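Side-chain contacts in TRAP solute Binding Protein (Uncultured marine bacterium, PDB 5I7I), which binds aromatic acids such as 3-hydroxybenzoate and probably hands them to the membrane components of a TRAP transporter: residues A[113-116]-A[117-121]; A[120-123]-A[124-128]; A[328-331]-A[332-336]; A[313-316]-A[317-321]; A[219-222]-A[223-226]. All blocks are in the same frame, centred on the assembly; numbering follows the deposited sequence.

Contact 1. Residues A[113-116]-A[117-121]; sequences SAEA and TSQAL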
loop_
_atom_site.group_PDB
_atom_site.type_symbol
_atom_site.label_atom_id
_atom_site.label_comp_id
_atom_site.label_asym_id
_atom_site.label_seq_id
_atom_site.Cartn_x
_atom_site.Cartn_y
_atom_site.Cartn_z
ATOM N N SER A 113 5.119 -7.065 10.015
ATOM C CA SER A 113 5.166 -7.683 8.696
ATOM C C SER A 113 3.909 -7.322 7.896
ATOM O O SER A 113 2.858 -6.987 8.452
ATOM C CB SER A 113 5.234 -9.199 8.835
ATOM O OG SER A 113 4.029 -9.686 9.386
ATOM N N ALA A 114 4.008 -7.426 6.572
ATOM C CA ALA A 114 2.797 -7.259 5.771
ATOM C C ALA A 114 1.775 -8.338 6.093
ATOM O O ALA A 114 0.571 -8.075 6.074
ATOM C CB ALA A 114 3.112 -7.259 4.278
ATOM N N GLU A 115 2.229 -9.540 6.433
ATOM C CA GLU A 115 1.302 -10.610 6.790
ATOM C C GLU A 115 0.452 -10.217 7.996
ATOM O O GLU A 115 -0.774 -10.386 7.984
ATOM C CB GLU A 115 2.100 -11.870 7.095
ATOM C CG GLU A 115 1.281 -13.020 7.661
ATOM C CD GLU A 115 2.105 -14.283 7.911
ATOM O OE1 GLU A 115 3.341 -14.276 7.726
ATOM O OE2 GLU A 115 1.490 -15.315 8.282
ATOM N N ALA A 116 1.097 -9.708 9.054
ATOM C CA ALA A 116 0.348 -9.345 10.254
ATOM C C ALA A 116 -0.483 -8.101 10.011
ATOM O O ALA A 116 -1.654 -8.029 10.418
ATOM C CB ALA A 116 1.317 -9.107 11.418
ATOM N N THR A 117 0.108 -7.104 9.359
ATOM C CA THR A 117 -0.555 -5.818 9.217
ATOM C C THR A 117 -1.715 -5.912 8.238
ATOM O O THR A 117 -2.717 -5.211 8.393
ATOM C CB THR A 117 0.473 -4.748 8.820
ATOM O OG1 THR A 117 1.610 -4.810 9.701
ATOM C CG2 THR A 117 -0.127 -3.363 8.968
ATOM N N SER A 118 -1.602 -6.776 7.231
ATOM C CA SER A 118 -2.686 -6.953 6.270
ATOM C C SER A 118 -3.901 -7.620 6.904
ATOM O O SER A 118 -5.037 -7.228 6.617
ATOM C CB SER A 118 -2.206 -7.783 5.087
ATOM O OG SER A 118 -1.273 -7.074 4.314
ATOM N N GLN A 119 -3.703 -8.670 7.714
ATOM C CA GLN A 119 -4.823 -9.262 8.435
ATOM C C GLN A 119 -5.474 -8.249 9.369
ATOM O O GLN A 119 -6.705 -8.199 9.489
ATOM C CB GLN A 119 -4.336 -10.470 9.221
ATOM C CG GLN A 119 -3.981 -11.618 8.327
ATOM C CD GLN A 119 -3.387 -12.769 9.078
ATOM O OE1 GLN A 119 -4.086 -13.706 9.469
ATOM N NE2 GLN A 119 -2.090 -12.681 9.344
ATOM N N ALA A 120 -4.652 -7.450 10.048
ATOM C CA ALA A 120 -5.177 -6.391 10.896
ATOM C C ALA A 120 -6.057 -5.443 10.087
ATOM O O ALA A 120 -7.168 -5.114 10.503
ATOM C CB ALA A 120 -4.016 -5.648 11.557
ATOM N N LEU A 121 -5.574 -4.998 8.918
ATOM C CA LEU A 121 -6.359 -4.112 8.060
ATOM C C LEU A 121 -7.686 -4.744 7.675
ATOM O O LEU A 121 -8.731 -4.080 7.682
ATOM C CB LEU A 121 -5.585 -3.785 6.785
ATOM C CG LEU A 121 -4.705 -2.544 6.894
ATOM C CD1 LEU A 121 -3.630 -2.561 5.824
ATOM C CD2 LEU A 121 -5.567 -1.285 6.783
HETATM O O HOH W 1 -0.426 -14.861 10.322
#
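The amide of Gln119 and the carboxylate of Glu115 lie side by side one helical turn apart, their planes turned 23° against each other. At the amide's edge, almost in its plane, sits Glu115 O, which accepts from Gln119 NE2 at 3.0 Å; seen from the acceptor, NE2 stands well above the carbonyl plane. The backbone bond to the same oxygen, Gln119 N to Glu115 O, is weak at 3.4 Å, and the side-chain bond adds to it. A water then joins NE2 to Glu115 OE2, which also receives Gln272. Two hydroxyls double up on carbonyls in the same way. Thr117 OG1 reaches Ser113 O at 2.8 Å, beside the bond from Thr117 N. Ser118 OG reaches Ala114 O at 2.7 Å, from the face opposite Ser118 N; its position beside the backbone N (chi1 -69°) turns it back to that oxygen. Ser113 is the N-cap, its OG accepting from Ala116 N at 3.0 Å. Asp275 of helix 264-287 accepts from the backbone N-H groups of Ala114 and Glu115. Ser118 OG is also hydrogen-bonded to Cys143 N of strand 136-143, which packs against Thr117, Ser118 and Leu121, while Ala120 and Thr117 rest on helix 325-339.

Contact 2. Residues A[120-123]-A[124-128]; sequences ALQE and YVDTV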
loop_
_atom_site.group_PDB
_atom_site.type_symbol
_atom_site.label_atom_id
_atom_site.label_comp_id
_atom_site.label_asym_id
_atom_site.label_seq_id
_atom_site.Cartn_x
_atom_site.Cartn_y
_atom_site.Cartn_z
ATOM N N ALA A 120 -4.652 -7.450 10.048
ATOM C CA ALA A 120 -5.177 -6.391 10.896
ATOM C C ALA A 120 -6.057 -5.443 10.087
ATOM O O ALA A 120 -7.168 -5.114 10.503
ATOM C CB ALA A 120 -4.016 -5.648 11.557
ATOM N N LEU A 121 -5.574 -4.998 8.918
ATOM C CA LEU A 121 -6.359 -4.112 8.060
ATOM C C LEU A 121 -7.686 -4.744 7.675
ATOM O O LEU A 121 -8.731 -4.080 7.682
ATOM C CB LEU A 121 -5.585 -3.785 6.785
ATOM C CG LEU A 121 -4.705 -2.544 6.894
ATOM C CD1 LEU A 121 -3.630 -2.561 5.824
ATOM C CD2 LEU A 121 -5.567 -1.285 6.783
ATOM N N GLN A 122 -7.663 -6.012 7.259
ATOM C CA GLN A 122 -8.909 -6.640 6.829
ATOM C C GLN A 122 -9.916 -6.741 7.976
ATOM O O GLN A 122 -11.105 -6.447 7.799
ATOM C CB GLN A 122 -8.620 -8.006 6.220
ATOM C CG GLN A 122 -9.883 -8.695 5.710
ATOM C CD GLN A 122 -10.487 -7.980 4.531
ATOM O OE1 GLN A 122 -9.772 -7.583 3.613
ATOM N NE2 GLN A 122 -11.811 -7.820 4.531
ATOM N N GLU A 123 -9.475 -7.171 9.158
ATOM C CA GLU A 123 -10.416 -7.254 10.274
ATOM C C GLU A 123 -10.938 -5.874 10.644
ATOM O O GLU A 123 -12.113 -5.705 10.996
ATOM C CB GLU A 123 -9.778 -7.938 11.492
ATOM C CG GLU A 123 -10.736 -7.959 12.689
ATOM C CD GLU A 123 -10.295 -8.792 13.863
ATOM O OE1 GLU A 123 -9.325 -9.550 13.749
ATOM O OE2 GLU A 123 -10.962 -8.702 14.919
ATOM N N TYR A 124 -10.071 -4.874 10.567
ATOM C CA TYR A 124 -10.462 -3.491 10.823
ATOM C C TYR A 124 -11.581 -3.057 9.883
ATOM O O TYR A 124 -12.606 -2.528 10.322
ATOM C CB TYR A 124 -9.211 -2.652 10.620
ATOM C CG TYR A 124 -9.222 -1.167 10.899
ATOM C CD1 TYR A 124 -9.204 -0.682 12.191
ATOM C CD2 TYR A 124 -9.077 -0.254 9.860
ATOM C CE1 TYR A 124 -9.110 0.687 12.447
ATOM C CE2 TYR A 124 -8.994 1.109 10.099
ATOM C CZ TYR A 124 -8.998 1.568 11.396
ATOM O OH TYR A 124 -8.883 2.921 11.642
ATOM N N VAL A 125 -11.396 -3.301 8.587
ATOM C CA VAL A 125 -12.410 -2.998 7.574
ATOM C C VAL A 125 -13.671 -3.836 7.758
ATOM O O VAL A 125 -14.785 -3.359 7.483
ATOM C CB VAL A 125 -11.788 -3.189 6.173
ATOM C CG1 VAL A 125 -12.868 -3.271 5.077
ATOM C CG2 VAL A 125 -10.780 -2.077 5.894
ATOM N N ASP A 126 -13.537 -5.087 8.212
ATOM C CA ASP A 126 -14.705 -5.931 8.424
ATOM C C ASP A 126 -15.557 -5.421 9.578
ATOM O O ASP A 126 -16.744 -5.774 9.669
ATOM C CB ASP A 126 -14.271 -7.357 8.768
ATOM C CG ASP A 126 -13.750 -8.147 7.576
ATOM O OD1 ASP A 126 -13.989 -7.809 6.401
ATOM O OD2 ASP A 126 -13.094 -9.172 7.836
ATOM N N THR A 127 -14.964 -4.621 10.467
ATOM C CA THR A 127 -15.584 -4.228 11.720
ATOM C C THR A 127 -15.634 -2.703 11.792
ATOM O O THR A 127 -16.482 -2.089 11.134
ATOM C CB THR A 127 -14.865 -4.844 12.931
ATOM O OG1 THR A 127 -13.477 -4.432 13.007
ATOM C CG2 THR A 127 -14.972 -6.352 12.884
ATOM N N VAL A 128 -14.754 -2.065 12.554
ATOM C CA VAL A 128 -14.985 -0.692 12.946
ATOM C C VAL A 128 -14.894 0.268 11.768
ATOM O O VAL A 128 -15.502 1.348 11.831
ATOM C CB VAL A 128 -14.020 -0.345 14.097
ATOM C CG1 VAL A 128 -12.594 -0.242 13.592
ATOM C CG2 VAL A 128 -14.473 0.934 14.838
#
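The Gln122 side chain sets out with CG anti to the backbone N (chi1 -178°) and then bends at chi2 (67°), which curls the amide toward the next turn. There Asp126, its CG lying beside its own backbone N, swings its carboxylate back to meet it. Gln122 NE2 donates to Asp126 OD1 at 2.9 Å. The oxygen lies close to the amide plane, but the amide comes to it from above the carboxylate plane, and the two flat groups are turned 55° against each other, so the bond is a skewed one. The other end of the amide is held as well, because Gln122 OE1 accepts from Val141 N of strand 136-143; with both ends engaged, the rotation of the amide is fixed.

These residues form the closing turns of helix 114-126 in a family 7 solute-binding protein, where the helix is laid between strand 136-143 of the five-stranded sheet and helix 325-339. Thr127 is the first residue to leave helical geometry, and its OG1 turns back to Glu123 O at 2.7 Å, giving that carbonyl a side-chain donor at the helix end. The extended Glu123 chain reaches helix 325-339, where its OE1 forms a salt bridge with Lys338 and a hydrogen bond with Tyr339 OH.

On the buried side, Tyr124 CB touches Ala120 O at 3.2 Å and Leu121 O at 3.3 Å. Its ring meets Phe105 edge-to-face, and its hydroxyl bonds to His101 O. Val125 CG2 rests 3.4 Å from Leu121 O and packs toward Val141 and Leu133.

Contact 3. Residues A[328-331]-A[332-336]; sequences LVKT and AKDLI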
loop_
_atom_site.group_PDB
_atom_site.type_symbol
_atom_site.label_atom_id
_atom_site.label_comp_id
_atom_site.label_asym_id
_atom_site.label_seq_id
_atom_site.Cartn_x
_atom_site.Cartn_y
_atom_site.Cartn_z
ATOM N N LEU A 328 -9.455 4.299 17.265
ATOM C CA LEU A 328 -9.015 3.668 16.021
ATOM C C LEU A 328 -7.536 3.314 16.068
ATOM O O LEU A 328 -7.142 2.234 15.608
ATOM C CB LEU A 328 -9.323 4.565 14.818
ATOM C CG LEU A 328 -10.813 4.785 14.578
ATOM C CD1 LEU A 328 -11.007 5.791 13.446
ATOM C CD2 LEU A 328 -11.513 3.487 14.304
ATOM N N VAL A 329 -6.699 4.213 16.600
ATOM C CA VAL A 329 -5.268 3.930 16.689
ATOM C C VAL A 329 -5.021 2.737 17.599
ATOM O O VAL A 329 -4.241 1.837 17.264
ATOM C CB VAL A 329 -4.510 5.182 17.151
ATOM C CG1 VAL A 329 -3.049 4.854 17.474
ATOM C CG2 VAL A 329 -4.575 6.244 16.072
ATOM N N LYS A 330 -5.695 2.697 18.747
ATOM C CA LYS A 330 -5.567 1.551 19.648
ATOM C C LYS A 330 -5.997 0.268 18.957
ATOM O O LYS A 330 -5.323 -0.762 19.060
ATOM C CB LYS A 330 -6.398 1.760 20.915
ATOM C CG LYS A 330 -6.508 0.488 21.764
ATOM C CD LYS A 330 -7.195 0.694 23.098
ATOM C CE LYS A 330 -7.595 -0.662 23.709
ATOM N NZ LYS A 330 -6.423 -1.520 24.020
ATOM N N THR A 331 -7.138 0.304 18.266
ATOM C CA THR A 331 -7.636 -0.885 17.578
ATOM C C THR A 331 -6.629 -1.362 16.540
ATOM O O THR A 331 -6.303 -2.554 16.463
ATOM C CB THR A 331 -8.969 -0.555 16.903
ATOM O OG1 THR A 331 -9.920 -0.142 17.888
ATOM C CG2 THR A 331 -9.529 -1.756 16.161
ATOM N N ALA A 332 -6.120 -0.436 15.735
ATOM C CA ALA A 332 -5.129 -0.801 14.732
ATOM C C ALA A 332 -3.905 -1.445 15.379
ATOM O O ALA A 332 -3.441 -2.494 14.930
ATOM C CB ALA A 332 -4.732 0.415 13.907
ATOM N N LYS A 333 -3.355 -0.823 16.426
ATOM C CA LYS A 333 -2.180 -1.381 17.092
ATOM C C LYS A 333 -2.476 -2.760 17.660
ATOM O O LYS A 333 -1.647 -3.678 17.556
ATOM C CB LYS A 333 -1.725 -0.447 18.214
ATOM C CG LYS A 333 -1.076 0.828 17.727
ATOM C CD LYS A 333 -1.098 1.925 18.793
ATOM C CE LYS A 333 -0.214 1.601 19.986
ATOM N NZ LYS A 333 1.222 1.741 19.656
ATOM N N ASP A 334 -3.627 -2.917 18.313
ATOM C CA ASP A 334 -3.958 -4.208 18.904
ATOM C C ASP A 334 -4.136 -5.277 17.831
ATOM O O ASP A 334 -3.750 -6.426 18.037
ATOM C CB ASP A 334 -5.227 -4.077 19.749
ATOM C CG ASP A 334 -5.016 -3.273 21.017
ATOM O OD1 ASP A 334 -3.837 -3.056 21.390
ATOM O OD2 ASP A 334 -6.014 -2.843 21.643
ATOM N N LEU A 335 -4.745 -4.936 16.694
ATOM C CA LEU A 335 -4.948 -5.940 15.641
ATOM C C LEU A 335 -3.626 -6.343 15.014
ATOM O O LEU A 335 -3.417 -7.521 14.700
ATOM C CB LEU A 335 -5.919 -5.427 14.571
ATOM C CG LEU A 335 -7.374 -5.327 15.011
ATOM C CD1 LEU A 335 -8.171 -4.571 13.944
ATOM C CD2 LEU A 335 -7.992 -6.679 15.302
ATOM N N ILE A 336 -2.712 -5.387 14.834
ATOM C CA ILE A 336 -1.394 -5.719 14.305
ATOM C C ILE A 336 -0.693 -6.708 15.228
ATOM O O ILE A 336 -0.134 -7.712 14.780
ATOM C CB ILE A 336 -0.572 -4.441 14.075
ATOM C CG1 ILE A 336 -1.197 -3.629 12.939
ATOM C CG2 ILE A 336 0.890 -4.751 13.774
ATOM C CD1 ILE A 336 -0.688 -2.225 12.815
#
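Four regular i to i+4 backbone bonds, from Ala332, Lys333, Asp334 and Leu335 back to the carbonyls of 328-331, make this stretch of helix 325-339 an even scaffold, with Lys333 N to Val329 O at 2.9 Å and an N-H...O angle of 170°. On its outer side Lys330 and Asp334 form an i to i+4 salt bridge. The lysine chain runs extended from the backbone and bends only at its last torsion (chi4 63°), which drops NZ onto Asp334 OD2 at 2.8 Å, the oxygen using its syn lone pair. The aliphatic part follows along: Lys330 CG and CE each come to 3.4 Å of Asp334 OD2, so the chain bends around that oxygen. Without the carboxylate's charge, as with an asparagine at Asp334, the Lys330 ammonium is likely to lose its charged mate and its arm to swing more freely. On another side of the helix the contact is apolar: Thr331 CG2 meets Leu335 CD1 at 3.8 Å, the two side chains lying alongside and pointing the same way. Thr331 keeps its hydroxyl for Met327 O, so its methyl is what faces the leucine. Leu335 goes on to pack against Ala120 and Glu123 of helix 114-126. Chemically the turn is two-sided: a charge pair at the exposed surface, which solvent is likely to weaken, and hydrocarbon carried inward to the neighbouring helix.

Contact 4. Residues A[313-316]-A[317-321]; sequences DWIK and SANDR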
loop_
_atom_site.group_PDB
_atom_site.type_symbol
_atom_site.label_atom_id
_atom_site.label_comp_id
_atom_site.label_asym_id
_atom_site.label_seq_id
_atom_site.Cartn_x
_atom_site.Cartn_y
_atom_site.Cartn_z
ATOM N N ASP A 313 -1.393 14.452 16.116
ATOM C CA ASP A 313 -2.148 15.334 15.243
ATOM C C ASP A 313 -3.153 14.558 14.412
ATOM O O ASP A 313 -4.231 15.081 14.100
ATOM C CB ASP A 313 -1.197 16.130 14.349
ATOM C CG ASP A 313 -0.367 17.137 15.128
ATOM O OD1 ASP A 313 -0.773 17.525 16.256
ATOM O OD2 ASP A 313 0.661 17.570 14.578
ATOM N N TRP A 314 -2.818 13.325 14.020
ATOM C CA TRP A 314 -3.783 12.510 13.293
ATOM C C TRP A 314 -5.013 12.227 14.140
ATOM O O TRP A 314 -6.151 12.346 13.662
ATOM C CB TRP A 314 -3.168 11.197 12.765
ATOM C CG TRP A 314 -4.177 10.529 11.911
ATOM C CD1 TRP A 314 -4.399 10.781 10.591
ATOM C CD2 TRP A 314 -5.193 9.584 12.317
ATOM N NE1 TRP A 314 -5.472 10.061 10.142
ATOM C CE2 TRP A 314 -5.971 9.309 11.173
ATOM C CE3 TRP A 314 -5.524 8.956 13.525
ATOM C CZ2 TRP A 314 -7.049 8.424 11.196
ATOM C CZ3 TRP A 314 -6.584 8.067 13.544
ATOM C CH2 TRP A 314 -7.336 7.812 12.386
ATOM N N ILE A 315 -4.815 11.864 15.403
ATOM C CA ILE A 315 -5.943 11.584 16.283
ATOM C C ILE A 315 -6.865 12.792 16.356
ATOM O O ILE A 315 -8.086 12.673 16.209
ATOM C CB ILE A 315 -5.435 11.113 17.659
ATOM C CG1 ILE A 315 -4.889 9.691 17.552
ATOM C CG2 ILE A 315 -6.527 11.186 18.717
ATOM C CD1 ILE A 315 -4.138 9.208 18.786
ATOM N N LYS A 316 -6.295 13.982 16.522
ATOM C CA LYS A 316 -7.120 15.189 16.536
ATOM C C LYS A 316 -7.859 15.371 15.208
ATOM O O LYS A 316 -9.039 15.727 15.196
ATOM C CB LYS A 316 -6.238 16.389 16.834
ATOM C CG LYS A 316 -6.884 17.743 16.526
ATOM C CD LYS A 316 -6.908 18.640 17.702
ATOM C CE LYS A 316 -7.697 19.920 17.392
ATOM N NZ LYS A 316 -8.416 20.385 18.605
ATOM N N SER A 317 -7.175 15.141 14.079
ATOM C CA SER A 317 -7.794 15.296 12.756
ATOM C C SER A 317 -8.905 14.281 12.524
ATOM O O SER A 317 -9.894 14.583 11.832
ATOM C CB SER A 317 -6.746 15.147 11.644
ATOM O OG SER A 317 -6.489 13.787 11.305
ATOM N N ALA A 318 -8.767 13.086 13.101
ATOM C CA ALA A 318 -9.834 12.094 13.015
ATOM C C ALA A 318 -11.026 12.521 13.853
ATOM O O ALA A 318 -12.172 12.446 13.396
ATOM C CB ALA A 318 -9.289 10.751 13.477
ATOM N N ASN A 319 -10.773 13.012 15.064
ATOM C CA ASN A 319 -11.832 13.577 15.888
ATOM C C ASN A 319 -12.606 14.635 15.114
ATOM O O ASN A 319 -13.846 14.665 15.139
ATOM C CB ASN A 319 -11.222 14.216 17.136
ATOM C CG ASN A 319 -10.729 13.214 18.166
ATOM O OD1 ASN A 319 -10.864 12.001 18.025
ATOM N ND2 ASN A 319 -10.130 13.745 19.222
ATOM N N ASP A 320 -11.879 15.536 14.442
ATOM C CA ASP A 320 -12.508 16.624 13.718
ATOM C C ASP A 320 -13.367 16.120 12.573
ATOM O O ASP A 320 -14.288 16.827 12.149
ATOM C CB ASP A 320 -11.453 17.579 13.181
ATOM C CG ASP A 320 -10.783 18.393 14.267
ATOM O OD1 ASP A 320 -11.343 18.489 15.374
ATOM O OD2 ASP A 320 -9.709 18.956 13.994
ATOM N N ARG A 321 -13.111 14.912 12.087
ATOM C CA ARG A 321 -13.878 14.302 11.017
ATOM C C ARG A 321 -14.924 13.325 11.546
ATOM O O ARG A 321 -15.454 12.509 10.791
ATOM C CB ARG A 321 -12.925 13.645 10.013
ATOM C CG ARG A 321 -12.211 14.676 9.161
ATOM C CD ARG A 321 -11.223 14.011 8.208
ATOM N NE ARG A 321 -10.023 13.552 8.911
ATOM C CZ ARG A 321 -9.116 12.726 8.400
ATOM N NH1 ARG A 321 -9.280 12.221 7.184
ATOM N NH2 ARG A 321 -8.046 12.399 9.111
HETATM O O HOH W 2 -10.578 18.799 17.971
#
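Trp314 lays its indole forward along the following turn, with CG anti to the backbone N (chi1 -173°) and the ring plane turned nearly perpendicular to the CA-CB-CG plane (chi2 85°). The methyl of Ala318 then stands over one face of the six-membered ring, its CB 3.8 Å from the centroid and 16° off the normal, a CH-pi contact offset toward the rim near CH2.

Arg321, which ends this stretch, bends at chi3 and curls back along the helix. Its NE donates to Ser317 O at 3.1 Å, a nearly straight bond that lies in the guanidinium plane yet reaches the carbonyl from above. Its NH2 meets Ser317 OG at 3.0 Å, making a side-on, two-nitrogen grip; that hydroxyl, which also bonds to Trp314 O, belongs to one of two serine conformers, so its part is doubtful. The guanidinium stands nearly perpendicular to the indole, and Trp314 NE1 lies at the guanidinium's edge, 3.6 Å from Arg321 NH2. Both nitrogens have the same stronger partner, Glu103.

Along the outer face, Lys316 and Asp320 cross without direct contact, NZ and OD1 being 4.8 Å apart, and a water bridges them. Were Trp314 reduced to a leucine, Glu103 would probably lose its indole donor and a gap would open beside Ala318 and Val329 of helix 325-339. In chemical terms, one carboxylate from a loop gathers an N-H from the indole and a charge from the guanidinium, tying the end of helix 297-320 to that loop, while the lysine-aspartate pair outside stays loose and water-mediated.

Contact 5. Residues A[219-222]-A[223-226]; sequences ELTK and AHTT
The close part of this contact lies between Thr221 and the imidazole of His224. Thr221 O sits at the ring's edge, near its plane, 3.1 Å from His224 CE1. From the same residue, Thr221 OG1 comes to 3.4 Å of CE1, so two oxygens crowd one carbon corner. The first torsion of His224 (chi1 -46°) sets CG beside its own backbone N and carries the ring back over the preceding residues. There CD2 also reaches Lys222 O at 3.5 Å. Both polar groups have stronger partners beyond the pair: Thr221 OG1 bonds to Leu217 O, and His224 ND1 to ND1 of His150, while the rings of His150 and Trp209 meet the imidazole as well. Lys222 is the loose side. Partly exposed, it meets the ring through its backbone carbonyl rather than its side chain, which is bent at chi2 and chi4. Here the chain passes from helix 217-220 into strand 223-227, which runs between strands 148-151 and 291-295 in the six-stranded sheet. At the strand's entrance Lys222 and Ala223 both face Thr151 of the antiparallel neighbour, the signature of a classic beta bulge.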
loop_
_atom_site.group_PDB
_atom_site.type_symbol
_atom_site.label_atom_id
_atom_site.label_comp_id
_atom_site.label_asym_id
_atom_site.label_seq_id
_atom_site.Cartn_x
_atom_site.Cartn_y
_atom_site.Cartn_z
ATOM N N GLU A 219 17.837 1.198 -9.904
ATOM C CA GLU A 219 18.926 1.752 -10.696
ATOM C C GLU A 219 19.088 3.240 -10.451
ATOM O O GLU A 219 20.216 3.740 -10.438
ATOM C CB GLU A 219 18.695 1.485 -12.193
ATOM C CG GLU A 219 18.712 -0.002 -12.553
ATOM C CD GLU A 219 18.465 -0.269 -14.037
ATOM O OE1 GLU A 219 18.088 0.663 -14.775
ATOM O OE2 GLU A 219 18.658 -1.427 -14.468
ATOM N N LEU A 220 17.983 3.947 -10.215
ATOM C CA LEU A 220 18.001 5.392 -10.093
ATOM C C LEU A 220 18.287 5.861 -8.677
ATOM O O LEU A 220 18.637 7.029 -8.488
ATOM C CB LEU A 220 16.668 5.957 -10.582
ATOM C CG LEU A 220 16.367 5.693 -12.048
ATOM C CD1 LEU A 220 14.924 6.000 -12.348
ATOM C CD2 LEU A 220 17.268 6.526 -12.929
ATOM N N THR A 221 18.153 4.987 -7.683
ATOM C CA THR A 221 18.577 5.292 -6.326
ATOM C C THR A 221 19.522 4.201 -5.850
ATOM O O THR A 221 19.217 3.013 -5.989
ATOM C CB THR A 221 17.395 5.437 -5.352
ATOM O OG1 THR A 221 16.600 4.242 -5.300
ATOM C CG2 THR A 221 16.539 6.632 -5.731
ATOM N N LYS A 222 20.672 4.602 -5.317
ATOM C CA LYS A 222 21.660 3.658 -4.836
ATOM C C LYS A 222 21.818 3.664 -3.332
ATOM O O LYS A 222 22.491 2.783 -2.796
ATOM C CB LYS A 222 23.018 3.939 -5.488
ATOM C CG LYS A 222 23.021 3.746 -6.995
ATOM C CD LYS A 222 22.789 2.286 -7.380
ATOM C CE LYS A 222 22.731 2.096 -8.881
ATOM N NZ LYS A 222 23.877 2.769 -9.528
ATOM N N ALA A 223 21.223 4.613 -2.627
ATOM C CA ALA A 223 21.298 4.635 -1.175
ATOM C C ALA A 223 19.931 4.315 -0.594
ATOM O O ALA A 223 18.925 4.915 -0.980
ATOM C CB ALA A 223 21.782 5.989 -0.674
ATOM N N HIS A 224 19.895 3.361 0.329
ATOM C CA HIS A 224 18.655 2.838 0.867
ATOM C C HIS A 224 18.783 2.698 2.371
ATOM O O HIS A 224 19.787 2.183 2.869
ATOM C CB HIS A 224 18.346 1.480 0.236
ATOM C CG HIS A 224 18.519 1.466 -1.246
ATOM N ND1 HIS A 224 17.597 2.015 -2.101
ATOM C CD2 HIS A 224 19.520 1.003 -2.025
ATOM C CE1 HIS A 224 18.017 1.895 -3.346
ATOM N NE2 HIS A 224 19.185 1.286 -3.331
ATOM N N THR A 225 17.768 3.178 3.084
ATOM C CA THR A 225 17.732 3.106 4.537
ATOM C C THR A 225 16.452 2.434 4.994
ATOM O O THR A 225 15.363 2.740 4.501
ATOM C CB THR A 225 17.899 4.489 5.172
ATOM O OG1 THR A 225 19.278 4.836 5.110
ATOM C CG2 THR A 225 17.467 4.518 6.636
ATOM N N THR A 226 16.595 1.523 5.927
ATOM C CA THR A 226 15.483 0.889 6.596
ATOM C C THR A 226 15.618 1.143 8.093
ATOM O O THR A 226 16.496 1.881 8.537
ATOM C CB THR A 226 15.405 -0.595 6.234
ATOM O OG1 THR A 226 14.144 -1.092 6.682
ATOM C CG2 THR A 226 16.531 -1.396 6.888
#

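Overall arrangement
Contacts 1 and 2 are successive turns of helix 114-126, sharing Ala120 and Leu121, with centres 10 Å apart. Contact 5 follows in the chain, then contact 4 at the end of helix 297-320 and contact 3 on helix 325-339. The two helices of contacts 3 and 4 are consecutive and touch through Val329, Trp314 and Ile315; contact 3 also packs on contacts 1 and 2. Helix 114-126 thus lies on strand 136-143 of the five-stranded sheet, helix 325-339 packs on it, and contact 4 sits farther out. Contact 5 stands apart in the six-stranded sheet, about 33 Å from contact 2 between centres and across the chain's centre, consistent with the two-domain architecture of solute-binding proteins.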